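Local coordinates for protein N-acyl-D-glutamate deacylase (Bordetella bronchiseptica, PDB 3GIP) that probably hydrolyses the acyl-amide bond of N-acyl-D-glutamate as a zinc-dependent member of the amidohydrolase superfamily, releasing D-glutamate, at residues P60-V65 / D427-D432; D300-T305 / A339-F344. One frame throughout, in Å; residues are numbered along the deposited sequence.

Contact 1. Residues P60-V65 / D427-D432; sequences PGFIDV and DVVVFD
G61 and V428 bring the two chains together, their CA atoms 4.3 Å apart, and P60 faces V428 as an antiparallel non-hydrogen-bonded pair whose side chains diverge. One backbone hydrogen bond joins the segments, from G61 N to D427 O at 3.0 Å. The N-H points well at the oxygen (159°), but the donor stands above the carbonyl plane, 64° out of it. The same oxygen also takes a CA-H contact from P60. Beyond G61 the chains diverge, and the F62 ring reaches back to V429 and F431. V429 meets this ring over one face: CG1 lies 4.1 Å from the ring centroid, a CH-pi contact offset toward the CE1-CZ rim. The valine torsion of 60° sets CG1 between its own backbone N and carbonyl carbon, and from there it also touches P60 O at 3.5 Å. F431 comes to the F62 ring at its edge, F431 CE2 lying 4.1 Å from F62 CZ, and the two side chains cross at about a right angle. The carboxylate of D427 is buried and serves other parts of the chain: OD2 forms a salt bridge with R417, and OD1 accepts from the backbone N of N458. Strand 57-64 pairs in parallel with strand 87-92, while strand 428-431 pairs antiparallel with 452-457. The contact is a short antiparallel bridge, consistent with the junction between the TIM barrel and the small beta domain of amidohydrolases.

Contact 2. Residues D300-T305 / A339-F344; sequences DDIRIT and AGAIYF
The first torsions of T305 and I342 bring their side chains together: each puts a carbon, T305 CG2 and I342 CG1, anti to the carbonyl carbon of its own residue (I342 chi1 -70°). The T305 CG2 to I342 CG1 distance is 3.5 Å, tight for two carbons, and the side chains cross at about a right angle. The backbones run antiparallel. R303 and I342 form a hydrogen-bonded pair, with R303 N to I342 O at 3.2 Å and I342 N to R303 O at 2.8 Å. I304 and A341 form the adjacent non-hydrogen-bonded pair. T305 N adds a nearly straight bond to G340 O (173°), from above the carbonyl plane. I302 CG2 rests on A341 CB at 3.6 Å, and I302 CG1 reaches Y343 CD1 obliquely. At the other end, D301 O lies in the plane of the F344 ring at its edge, 3.5 Å from F344 CD2. Two waters fasten this end: both donate to D300 O, one accepts from F344 N, and the other donates to F344 O. Y343 OH is hydrogen-bonded to I290 O and I292 N, and R303 NH2 to Y317 OH. The pair forms one side of a three-stranded antiparallel sheet, with 339-343 between 287-290 and 303-307.

Contact 1 and contact 2 do not touch: their centres are 30 Å apart and their nearest atoms about 16 Å apart. Along the chain, contact 2 is nested inside the long loop that contact 1 closes. That loop also carries the zinc ligands C95, H218 and H248. Contact 1 closes it across 361 residues, whereas contact 2 spans only 33. In contact 2 the nearest atoms of the Y343 side chain are about 11 Å from the zinc ion and about 4 Å from a bound formate, probably from the crystallisation liquor, though it may mark a pocket.

Contact 1. Residues P60-V65 / D427-D432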
loop_
_atom_site.group_PDB
_atom_site.type_symbol
_atom_site.label_atom_id
_atom_site.label_comp_id
_atom_site.label_asym_id
_atom_site.label_seq_id
_atom_site.Cartn_x
_atom_site.Cartn_y
_atom_site.Cartn_z
ATOM N N PRO A 60 -12.216 4.245 -12.220
ATOM C CA PRO A 60 -12.266 3.025 -11.410
ATOM C C PRO A 60 -11.776 3.425 -10.016
ATOM O O PRO A 60 -10.945 4.327 -9.892
ATOM C CB PRO A 60 -11.261 2.095 -12.095
ATOM C CG PRO A 60 -11.082 2.668 -13.478
ATOM C CD PRO A 60 -11.160 4.155 -13.245
ATOM N N GLY A 61 -12.284 2.774 -8.975
ATOM C CA GLY A 61 -11.830 3.099 -7.633
ATOM C C GLY A 61 -10.328 2.884 -7.554
ATOM O O GLY A 61 -9.791 1.995 -8.221
ATOM N N PHE A 62 -9.636 3.683 -6.748
ATOM C CA PHE A 62 -8.190 3.535 -6.649
ATOM C C PHE A 62 -7.769 2.324 -5.827
ATOM O O PHE A 62 -8.406 1.972 -4.831
ATOM C CB PHE A 62 -7.560 4.806 -6.071
ATOM C CG PHE A 62 -7.965 6.062 -6.792
ATOM C CD1 PHE A 62 -8.142 6.062 -8.174
ATOM C CD2 PHE A 62 -8.167 7.249 -6.091
ATOM C CE1 PHE A 62 -8.516 7.224 -8.846
ATOM C CE2 PHE A 62 -8.540 8.415 -6.754
ATOM C CZ PHE A 62 -8.715 8.403 -8.131
ATOM N N ILE A 63 -6.690 1.690 -6.269
ATOM C CA ILE A 63 -6.158 0.510 -5.609
ATOM C C ILE A 63 -4.857 0.856 -4.890
ATOM O O ILE A 63 -3.839 1.142 -5.523
ATOM C CB ILE A 63 -5.915 -0.623 -6.639
ATOM C CG1 ILE A 63 -7.236 -0.976 -7.325
ATOM C CG2 ILE A 63 -5.327 -1.847 -5.949
ATOM C CD1 ILE A 63 -7.135 -2.099 -8.341
ATOM N N ASP A 64 -4.911 0.844 -3.560
ATOM C CA ASP A 64 -3.754 1.151 -2.728
ATOM C C ASP A 64 -2.938 -0.122 -2.585
ATOM O O ASP A 64 -3.261 -0.989 -1.773
ATOM C CB ASP A 64 -4.221 1.635 -1.354
ATOM C CG ASP A 64 -3.080 2.115 -0.484
ATOM O OD1 ASP A 64 -1.911 2.058 -0.928
ATOM O OD2 ASP A 64 -3.357 2.553 0.653
ATOM N N VAL A 65 -1.874 -0.224 -3.372
ATOM C CA VAL A 65 -1.038 -1.410 -3.362
ATOM C C VAL A 65 -0.102 -1.533 -2.167
ATOM O O VAL A 65 0.534 -2.569 -1.995
ATOM C CB VAL A 65 -0.211 -1.514 -4.669
ATOM C CG1 VAL A 65 -1.152 -1.467 -5.870
ATOM C CG2 VAL A 65 0.819 -0.385 -4.742
ATOM N N ASP A 427 -16.384 -0.825 -8.668
ATOM C CA ASP A 427 -15.571 -0.057 -7.723
ATOM C C ASP A 427 -15.400 1.238 -8.512
ATOM O O ASP A 427 -14.749 1.249 -9.560
ATOM C CB ASP A 427 -14.198 -0.704 -7.491
ATOM C CG ASP A 427 -14.277 -2.007 -6.713
ATOM O OD1 ASP A 427 -15.252 -2.201 -5.955
ATOM O OD2 ASP A 427 -13.348 -2.830 -6.844
ATOM N N VAL A 428 -15.986 2.324 -8.020
ATOM C CA VAL A 428 -15.947 3.587 -8.748
ATOM C C VAL A 428 -15.690 4.803 -7.875
ATOM O O VAL A 428 -16.133 4.864 -6.732
ATOM C CB VAL A 428 -17.302 3.828 -9.470
ATOM C CG1 VAL A 428 -17.217 5.049 -10.369
ATOM C CG2 VAL A 428 -17.704 2.597 -10.263
ATOM N N VAL A 429 -14.971 5.775 -8.423
ATOM C CA VAL A 429 -14.724 7.016 -7.706
ATOM C C VAL A 429 -15.074 8.157 -8.646
ATOM O O VAL A 429 -14.721 8.136 -9.826
ATOM C CB VAL A 429 -13.251 7.168 -7.240
ATOM C CG1 VAL A 429 -12.304 7.148 -8.426
ATOM C CG2 VAL A 429 -13.097 8.470 -6.458
ATOM N N VAL A 430 -15.802 9.136 -8.121
ATOM C CA VAL A 430 -16.198 10.307 -8.889
ATOM C C VAL A 430 -15.483 11.487 -8.246
ATOM O O VAL A 430 -15.602 11.702 -7.039
ATOM C CB VAL A 430 -17.723 10.539 -8.811
ATOM C CG1 VAL A 430 -18.105 11.782 -9.604
ATOM C CG2 VAL A 430 -18.457 9.318 -9.343
ATOM N N PHE A 431 -14.732 12.244 -9.037
ATOM C CA PHE A 431 -14.006 13.377 -8.481
ATOM C C PHE A 431 -13.902 14.558 -9.431
ATOM O O PHE A 431 -14.016 14.406 -10.644
ATOM C CB PHE A 431 -12.603 12.927 -8.044
ATOM C CG PHE A 431 -11.698 12.516 -9.183
ATOM C CD1 PHE A 431 -10.880 13.451 -9.813
ATOM C CD2 PHE A 431 -11.653 11.190 -9.614
ATOM C CE1 PHE A 431 -10.029 13.074 -10.856
ATOM C CE2 PHE A 431 -10.803 10.801 -10.659
ATOM C CZ PHE A 431 -9.990 11.745 -11.280
ATOM N N ASP A 432 -13.709 15.742 -8.859
ATOM C CA ASP A 432 -13.558 16.962 -9.641
ATOM C C ASP A 432 -12.069 17.047 -9.979
ATOM O O ASP A 432 -11.234 17.182 -9.088
ATOM C CB ASP A 432 -13.973 18.173 -8.808
ATOM C CG ASP A 432 -14.001 19.451 -9.618
ATOM O OD1 ASP A 432 -13.115 19.625 -10.480
ATOM O OD2 ASP A 432 -14.906 20.282 -9.383
#

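Contact 2. Residues D300-T305 / A339-F344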
loop_
_atom_site.group_PDB
_atom_site.type_symbol
_atom_site.label_atom_id
_atom_site.label_comp_id
_atom_site.label_asym_id
_atom_site.label_seq_id
_atom_site.Cartn_x
_atom_site.Cartn_y
_atom_site.Cartn_z
ATOM N N ASP A 300 18.598 14.653 10.286
ATOM C CA ASP A 300 18.082 15.717 11.135
ATOM C C ASP A 300 16.560 15.766 11.058
ATOM O O ASP A 300 15.946 15.178 10.163
ATOM C CB ASP A 300 18.650 17.082 10.724
ATOM C CG ASP A 300 20.100 17.268 11.137
ATOM O OD1 ASP A 300 20.552 16.598 12.092
ATOM O OD2 ASP A 300 20.784 18.108 10.515
ATOM N N ASP A 301 15.962 16.470 12.010
ATOM C CA ASP A 301 14.516 16.633 12.088
ATOM C C ASP A 301 13.698 15.354 12.212
ATOM O O ASP A 301 12.563 15.285 11.738
ATOM C CB ASP A 301 14.004 17.470 10.907
ATOM C CG ASP A 301 14.278 18.958 11.091
ATOM O OD1 ASP A 301 14.847 19.323 12.136
ATOM O OD2 ASP A 301 13.927 19.762 10.200
ATOM N N ILE A 302 14.270 14.337 12.851
ATOM C CA ILE A 302 13.522 13.107 13.071
ATOM C C ILE A 302 12.357 13.555 13.955
ATOM O O ILE A 302 12.566 14.142 15.019
ATOM C CB ILE A 302 14.391 12.051 13.795
ATOM C CG1 ILE A 302 15.450 11.519 12.825
ATOM C CG2 ILE A 302 13.516 10.905 14.311
ATOM C CD1 ILE A 302 16.500 10.623 13.484
ATOM N N ARG A 303 11.132 13.307 13.501
ATOM C CA ARG A 303 9.949 13.733 14.240
ATOM C C ARG A 303 9.138 12.528 14.697
ATOM O O ARG A 303 8.769 11.677 13.898
ATOM C CB ARG A 303 9.092 14.661 13.364
ATOM C CG ARG A 303 7.949 15.322 14.114
ATOM C CD ARG A 303 7.057 16.153 13.202
ATOM N NE ARG A 303 7.610 17.471 12.898
ATOM C CZ ARG A 303 6.992 18.363 12.127
ATOM N NH1 ARG A 303 5.816 18.061 11.592
ATOM N NH2 ARG A 303 7.531 19.557 11.903
ATOM N N ILE A 304 8.861 12.473 15.994
ATOM C CA ILE A 304 8.128 11.355 16.576
ATOM C C ILE A 304 6.668 11.263 16.133
ATOM O O ILE A 304 5.951 12.259 16.096
ATOM C CB ILE A 304 8.204 11.425 18.122
ATOM C CG1 ILE A 304 9.675 11.519 18.558
ATOM C CG2 ILE A 304 7.539 10.206 18.748
ATOM C CD1 ILE A 304 10.571 10.405 18.013
ATOM N N THR A 305 6.241 10.051 15.785
ATOM C CA THR A 305 4.865 9.804 15.359
ATOM C C THR A 305 4.075 9.123 16.477
ATOM O O THR A 305 2.845 9.189 16.518
ATOM C CB THR A 305 4.822 8.914 14.106
ATOM O OG1 THR A 305 5.623 7.747 14.319
ATOM C CG2 THR A 305 5.357 9.672 12.902
ATOM N N ALA A 339 8.884 3.302 19.587
ATOM C CA ALA A 339 8.308 4.508 19.013
ATOM C C ALA A 339 8.387 4.494 17.495
ATOM O O ALA A 339 8.927 3.565 16.897
ATOM C CB ALA A 339 9.042 5.733 19.552
ATOM N N GLY A 340 7.836 5.537 16.885
ATOM C CA GLY A 340 7.860 5.664 15.441
ATOM C C GLY A 340 8.286 7.080 15.112
ATOM O O GLY A 340 8.261 7.955 15.985
ATOM N N ALA A 341 8.679 7.314 13.863
ATOM C CA ALA A 341 9.110 8.644 13.456
ATOM C C ALA A 341 8.991 8.873 11.962
ATOM O O ALA A 341 8.790 7.937 11.185
ATOM C CB ALA A 341 10.558 8.869 13.881
ATOM N N ILE A 342 9.109 10.141 11.577
ATOM C CA ILE A 342 9.089 10.540 10.182
ATOM C C ILE A 342 10.518 10.977 9.897
ATOM O O ILE A 342 11.143 11.672 10.707
ATOM C CB ILE A 342 8.127 11.724 9.928
ATOM C CG1 ILE A 342 6.679 11.252 10.087
ATOM C CG2 ILE A 342 8.357 12.298 8.525
ATOM C CD1 ILE A 342 5.656 12.362 10.054
ATOM N N TYR A 343 11.032 10.545 8.752
ATOM C CA TYR A 343 12.390 10.849 8.332
ATOM C C TYR A 343 12.337 11.675 7.052
ATOM O O TYR A 343 12.012 11.159 5.987
ATOM C CB TYR A 343 13.149 9.544 8.075
ATOM C CG TYR A 343 13.187 8.628 9.274
ATOM C CD1 TYR A 343 14.151 8.787 10.269
ATOM C CD2 TYR A 343 12.246 7.608 9.424
ATOM C CE1 TYR A 343 14.180 7.952 11.384
ATOM C CE2 TYR A 343 12.266 6.768 10.539
ATOM C CZ TYR A 343 13.234 6.944 11.508
ATOM O OH TYR A 343 13.268 6.102 12.599
ATOM N N PHE A 344 12.646 12.961 7.171
ATOM C CA PHE A 344 12.636 13.871 6.029
ATOM C C PHE A 344 13.983 13.724 5.341
ATOM O O PHE A 344 14.907 14.495 5.593
ATOM C CB PHE A 344 12.416 15.296 6.542
ATOM C CG PHE A 344 11.094 15.477 7.232
ATOM C CD1 PHE A 344 9.917 15.565 6.488
ATOM C CD2 PHE A 344 11.013 15.510 8.622
ATOM C CE1 PHE A 344 8.683 15.682 7.115
ATOM C CE2 PHE A 344 9.779 15.627 9.261
ATOM C CZ PHE A 344 8.612 15.714 8.506
HETATM O O HOH W 1 13.750 13.576 9.692
HETATM O O HOH W 2 16.433 15.657 7.467
#